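PDB 2Q3L: uncharacterized protein from Shewanella loihica PV-4, which is of unknown function but has a SpoIIAA-like fold of the STAS/SEC14 class and may bind a ligand and associate with membranes. Local coordinates for residues 22-27 and 56-61; 28-33 and 61-66. All blocks are in the same frame, centred on the assembly; numbering follows the deposited sequence.

Contact 1: residues 22-27 and 56-61; sequences LAFKAV and ALIDIT
F24 turns its CG beside its own backbone N and anti to the carbonyl carbon (chi1 -58°), and CG1 of I58 is placed likewise. As bridge partners on one face, the two side chains lie side by side and point the same way. Ring atom CD1 of F24 comes to 3.9 Å from CG1 of I58, an oblique approach, while CE1 lies 4.0 Å from CB of A56, which sits at the ring edge near its plane. The carbonyl O of L57 also meets this edge, in plane, 3.5 Å from F24 CD1. Beneath the side chains the strands run parallel, joined by hydrogen bonds from L57 N to L22 O, F24 N to L57 O, D59 N to F24 O and A26 N to D59 O; the third is almost straight (176°), though its donor stands 34° off the carbonyl plane. On the other face K25, extended, runs alongside D59, its CE 3.9 Å from OD2; its NZ forms a salt bridge with E62. OD1 of D59 instead accepts from T61 N (2.8 Å), an Asx turn, and is hydrogen-bonded to T61 OG1 (2.6 Å) on its syn side, holding the carboxylate where the chain turns its corner. A water is hydrogen-bonded to both A26 O (2.6 Å) and D59 OD1, bridging the strands. These are two inner strands of the SpoIIAA-like sheet: 7-16 flanks 19-30 and 85-91 flanks 54-66. Helix 32-45 covers L22 and F24 through L42, and helix 118-125 covers L57 on the opposite face.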
loop_
_atom_site.group_PDB
_atom_site.type_symbol
_atom_site.label_atom_id
_atom_site.label_comp_id
_atom_site.label_asym_id
_atom_site.label_seq_id
_atom_site.Cartn_x
_atom_site.Cartn_y
_atom_site.Cartn_z
ATOM N N LEU A 22 11.170 13.147 19.626
ATOM C CA LEU A 22 10.217 12.881 18.582
ATOM C C LEU A 22 9.941 11.384 18.621
ATOM O O LEU A 22 10.866 10.586 18.684
ATOM C CB LEU A 22 10.791 13.362 17.247
ATOM C CG LEU A 22 9.885 13.342 16.041
ATOM C CD1 LEU A 22 8.635 14.137 16.287
ATOM C CD2 LEU A 22 10.642 13.829 14.762
ATOM N N ALA A 23 8.660 11.014 18.667
ATOM C CA ALA A 23 8.273 9.613 18.796
ATOM C C ALA A 23 7.469 9.170 17.619
ATOM O O ALA A 23 6.563 9.887 17.159
ATOM C CB ALA A 23 7.458 9.386 20.080
ATOM N N PHE A 24 7.805 7.981 17.140
ATOM C CA PHE A 24 7.090 7.335 16.057
ATOM C C PHE A 24 6.727 5.946 16.507
ATOM O O PHE A 24 7.453 5.302 17.277
ATOM C CB PHE A 24 7.971 7.144 14.825
ATOM C CG PHE A 24 8.554 8.405 14.281
ATOM C CD1 PHE A 24 9.694 8.927 14.827
ATOM C CD2 PHE A 24 7.981 9.027 13.170
ATOM C CE1 PHE A 24 10.240 10.078 14.318
ATOM C CE2 PHE A 24 8.525 10.181 12.638
ATOM C CZ PHE A 24 9.655 10.707 13.217
ATOM N N LYS A 25 5.615 5.464 15.986
ATOM C CA LYS A 25 5.204 4.101 16.205
ATOM C C LYS A 25 4.618 3.650 14.884
ATOM O O LYS A 25 3.577 4.153 14.452
ATOM C CB LYS A 25 4.196 3.921 17.342
ATOM C CG LYS A 25 3.898 2.437 17.519
ATOM C CD LYS A 25 2.866 2.114 18.530
ATOM C CE LYS A 25 2.835 0.571 18.671
ATOM N NZ LYS A 25 1.848 0.149 19.621
ATOM N N ALA A 26 5.307 2.697 14.264
ATOM C CA ALA A 26 4.964 2.164 12.964
ATOM C C ALA A 26 4.264 0.809 13.148
ATOM O O ALA A 26 4.806 -0.112 13.774
ATOM C CB ALA A 26 6.204 2.012 12.161
ATOM N N VAL A 27 3.058 0.704 12.590
ATOM C CA VAL A 27 2.227 -0.483 12.773
ATOM C C VAL A 27 1.735 -1.097 11.469
ATOM O O VAL A 27 1.256 -0.410 10.589
ATOM C CB VAL A 27 0.980 -0.113 13.597
ATOM C CG1 VAL A 27 0.089 -1.325 13.787
ATOM C CG2 VAL A 27 1.399 0.490 14.941
ATOM N N ALA A 56 15.202 10.989 18.250
ATOM C CA ALA A 56 13.921 10.283 18.044
ATOM C C ALA A 56 13.883 8.835 18.544
ATOM O O ALA A 56 14.925 8.173 18.694
ATOM C CB ALA A 56 13.573 10.287 16.549
ATOM N N LEU A 57 12.669 8.383 18.825
ATOM C CA LEU A 57 12.365 7.001 19.162
ATOM C C LEU A 57 11.419 6.471 18.100
ATOM O O LEU A 57 10.429 7.137 17.769
ATOM C CB LEU A 57 11.698 6.901 20.541
ATOM C CG LEU A 57 11.275 5.507 21.081
ATOM C CD1 LEU A 57 11.340 5.416 22.547
ATOM C CD2 LEU A 57 9.880 5.159 20.653
ATOM N N ILE A 58 11.693 5.274 17.579
ATOM C CA ILE A 58 10.825 4.641 16.562
ATOM C C ILE A 58 10.524 3.246 17.074
ATOM O O ILE A 58 11.442 2.433 17.217
ATOM C CB ILE A 58 11.482 4.549 15.165
ATOM C CG1 ILE A 58 12.080 5.901 14.757
ATOM C CG2 ILE A 58 10.481 4.040 14.107
ATOM C CD1 ILE A 58 12.790 5.871 13.465
ATOM N N ASP A 59 9.257 3.027 17.433
ATOM C CA ASP A 59 8.767 1.741 17.929
ATOM C C ASP A 59 8.286 0.972 16.682
ATOM O O ASP A 59 7.346 1.381 15.974
ATOM C CB ASP A 59 7.672 1.969 18.996
ATOM C CG ASP A 59 7.010 0.662 19.491
ATOM O OD1 ASP A 59 7.126 -0.387 18.837
ATOM O OD2 ASP A 59 6.316 0.699 20.527
ATOM N N ILE A 60 9.018 -0.093 16.381
ATOM C CA ILE A 60 8.687 -0.989 15.296
ATOM C C ILE A 60 8.230 -2.356 15.818
ATOM O O ILE A 60 8.214 -3.319 15.052
ATOM C CB ILE A 60 9.882 -1.159 14.296
ATOM C CG1 ILE A 60 11.103 -1.833 14.952
ATOM C CG2 ILE A 60 10.275 0.207 13.721
ATOM C CD1 ILE A 60 12.253 -2.084 13.951
ATOM N N THR A 61 7.819 -2.432 17.087
ATOM C CA THR A 61 7.382 -3.698 17.676
ATOM C C THR A 61 6.169 -4.336 16.951
ATOM O O THR A 61 6.013 -5.566 16.950
ATOM C CB THR A 61 7.017 -3.574 19.190
ATOM O OG1 THR A 61 5.933 -2.632 19.375
ATOM C CG2 THR A 61 8.221 -3.154 20.022
HETATM O O HOH W 1 5.339 -0.592 16.276
#

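Contact 2: residues 28-33 and 61-66; sequences GKLTHE and TELDGL
K29 reaches over G65 to L66 with its long side chain. From CB, CG is set anti to the backbone N (chi1 -179°), and the chain then bends at chi2 (65°), which places CD 3.7 Å from both C and O of G65. CE continues to 3.8 Å from L66 O, and NZ ends in a weak hydrogen bond to the same oxygen at 2.8 Å. K29 also packs on E33 of the second subunit. Under this chain the backbones pair in parallel, but the register slips by one residue between G28 and K29: a beta bulge, in which G28 lies opposite L63 while K29 and L30 pair with G65 and L66. At the bulge G28 O accepts from two successive amides, D64 N and G65 N, both above its carbonyl plane and on the same face of it. G28 N is hydrogen-bonded nearly straight to E62 O ahead of the bulge, and L30 N to G65 O resumes the pairing beyond it. It occurs at the C-terminal ends of the parallel strands of a beta-alpha-beta unit, where the chain leaves strand 19-30 through T31, the N-cap residue, into helix 32-45. On the face away from K29, CD1 of L63 lies 3.3 Å from G28 O. The same CD1 is 3.8 Å from CG of L30, the two leucine side chains crossing at about a right angle. L66 instead lies beside L30, pointing the same way, with the CD1 atoms 4.1 Å apart. Y35 of the helix packs on both L30 and L66. A bound 2-methyl-2,4-pentanediol molecule, probably from the crystallisation liquor, has its nearest atom about 3 Å from the side chain of L63.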
loop_
_atom_site.group_PDB
_atom_site.type_symbol
_atom_site.label_atom_id
_atom_site.label_comp_id
_atom_site.label_asym_id
_atom_site.label_seq_id
_atom_site.Cartn_x
_atom_site.Cartn_y
_atom_site.Cartn_z
ATOM N N GLY A 28 1.840 -2.409 11.371
ATOM C CA GLY A 28 1.325 -3.145 10.216
ATOM C C GLY A 28 2.159 -2.958 8.978
ATOM O O GLY A 28 3.364 -2.833 9.073
ATOM N N LYS A 29 1.492 -2.941 7.820
ATOM C CA LYS A 29 2.134 -2.803 6.515
ATOM C C LYS A 29 1.898 -1.367 6.048
ATOM O O LYS A 29 0.799 -0.992 5.688
ATOM C CB LYS A 29 1.529 -3.839 5.557
ATOM C CG LYS A 29 2.114 -3.834 4.135
ATOM C CD LYS A 29 3.566 -4.214 4.060
ATOM C CE LYS A 29 3.904 -4.751 2.667
ATOM N NZ LYS A 29 5.352 -4.827 2.419
ATOM N N LEU A 30 2.965 -0.569 6.068
ATOM C CA LEU A 30 2.899 0.860 5.784
ATOM C C LEU A 30 2.710 1.108 4.300
ATOM O O LEU A 30 3.284 0.386 3.467
ATOM C CB LEU A 30 4.178 1.564 6.265
ATOM C CG LEU A 30 4.554 1.307 7.730
ATOM C CD1 LEU A 30 5.757 2.221 8.100
ATOM C CD2 LEU A 30 3.436 1.591 8.675
ATOM N N THR A 31 1.878 2.108 4.001
ATOM C CA THR A 31 1.565 2.506 2.657
ATOM C C THR A 31 2.057 3.927 2.442
ATOM O O THR A 31 2.444 4.619 3.381
ATOM C CB THR A 31 0.057 2.515 2.410
ATOM O OG1 THR A 31 -0.526 3.445 3.311
ATOM C CG2 THR A 31 -0.577 1.113 2.637
ATOM N N HIS A 32 2.081 4.320 1.180
ATOM C CA HIS A 32 2.424 5.655 0.796
ATOM C C HIS A 32 1.474 6.716 1.423
ATOM O O HIS A 32 1.894 7.813 1.819
ATOM C CB HIS A 32 2.378 5.709 -0.724
ATOM C CG HIS A 32 2.421 7.092 -1.274
ATOM N ND1 HIS A 32 3.536 7.904 -1.160
ATOM C CD2 HIS A 32 1.500 7.803 -1.969
ATOM C CE1 HIS A 32 3.292 9.057 -1.754
ATOM N NE2 HIS A 32 2.079 9.018 -2.272
ATOM N N GLU A 33 0.202 6.362 1.532
ATOM C CA GLU A 33 -0.803 7.204 2.146
ATOM C C GLU A 33 -0.438 7.431 3.613
ATOM O O GLU A 33 -0.646 8.514 4.105
ATOM C CB GLU A 33 -2.197 6.612 2.010
ATOM C CG GLU A 33 -2.724 6.557 0.547
ATOM C CD GLU A 33 -1.932 5.615 -0.452
ATOM O OE1 GLU A 33 -1.387 4.548 -0.033
ATOM O OE2 GLU A 33 -1.882 5.942 -1.678
ATOM N N THR A 61 7.819 -2.432 17.087
ATOM C CA THR A 61 7.382 -3.698 17.676
ATOM C C THR A 61 6.169 -4.336 16.951
ATOM O O THR A 61 6.013 -5.566 16.950
ATOM C CB THR A 61 7.017 -3.574 19.190
ATOM O OG1 THR A 61 5.933 -2.632 19.375
ATOM C CG2 THR A 61 8.221 -3.154 20.022
ATOM N N GLU A 62 5.309 -3.509 16.359
ATOM C CA GLU A 62 4.106 -4.002 15.679
ATOM C C GLU A 62 4.154 -3.723 14.167
ATOM O O GLU A 62 3.131 -3.750 13.490
ATOM C CB GLU A 62 2.872 -3.372 16.320
ATOM C CG GLU A 62 2.627 -3.777 17.762
ATOM C CD GLU A 62 1.563 -2.901 18.410
ATOM O OE1 GLU A 62 0.773 -2.278 17.673
ATOM O OE2 GLU A 62 1.518 -2.819 19.660
ATOM N N LEU A 63 5.361 -3.468 13.655
ATOM C CA LEU A 63 5.595 -3.238 12.246
ATOM C C LEU A 63 5.731 -4.532 11.483
ATOM O O LEU A 63 6.562 -5.343 11.826
ATOM C CB LEU A 63 6.890 -2.453 12.060
ATOM C CG LEU A 63 7.261 -2.072 10.617
ATOM C CD1 LEU A 63 6.155 -1.268 9.941
ATOM C CD2 LEU A 63 8.549 -1.340 10.571
ATOM N N ASP A 64 4.941 -4.713 10.429
ATOM C CA ASP A 64 5.049 -5.870 9.554
ATOM C C ASP A 64 6.007 -5.514 8.404
ATOM O O ASP A 64 6.890 -6.267 8.096
ATOM C CB ASP A 64 3.675 -6.297 9.025
ATOM C CG ASP A 64 2.696 -6.754 10.150
ATOM O OD1 ASP A 64 3.142 -7.248 11.223
ATOM O OD2 ASP A 64 1.456 -6.666 9.932
ATOM N N GLY A 65 5.865 -4.350 7.790
ATOM C CA GLY A 65 6.752 -3.976 6.680
ATOM C C GLY A 65 6.314 -2.711 5.970
ATOM O O GLY A 65 5.428 -2.011 6.422
ATOM N N LEU A 66 6.969 -2.415 4.855
ATOM C CA LEU A 66 6.651 -1.247 4.047
ATOM C C LEU A 66 6.271 -1.652 2.628
ATOM O O LEU A 66 6.914 -2.506 2.064
ATOM C CB LEU A 66 7.848 -0.298 3.966
ATOM C CG LEU A 66 8.148 0.649 5.142
ATOM C CD1 LEU A 66 8.599 -0.094 6.372
ATOM C CD2 LEU A 66 9.188 1.622 4.733
#

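Overall arrangement
Contacts 1 and 2 are successive parts of one strand pair, 19-30 with 54-66, their centres about 11 Å apart. Along the chain the segments alternate: 22-27, 28-33, then, after helix 32-45 has crossed over, 56-61 and 61-66, with T61 common to both contacts. Contact 1 is the regular inner part, its centre about 5 Å from that of the chain; contact 2, at about 12 Å, carries the pair on past the corner. A salt bridge ties them, K25 NZ to E62 OE2 at 3.0 Å, and L63 CB packs against A26 O. Bound pentanediol lies near I58 of contact 1 and L63 of contact 2, consistent with a pocket beside these strands. Both contacts also touch the second subunit.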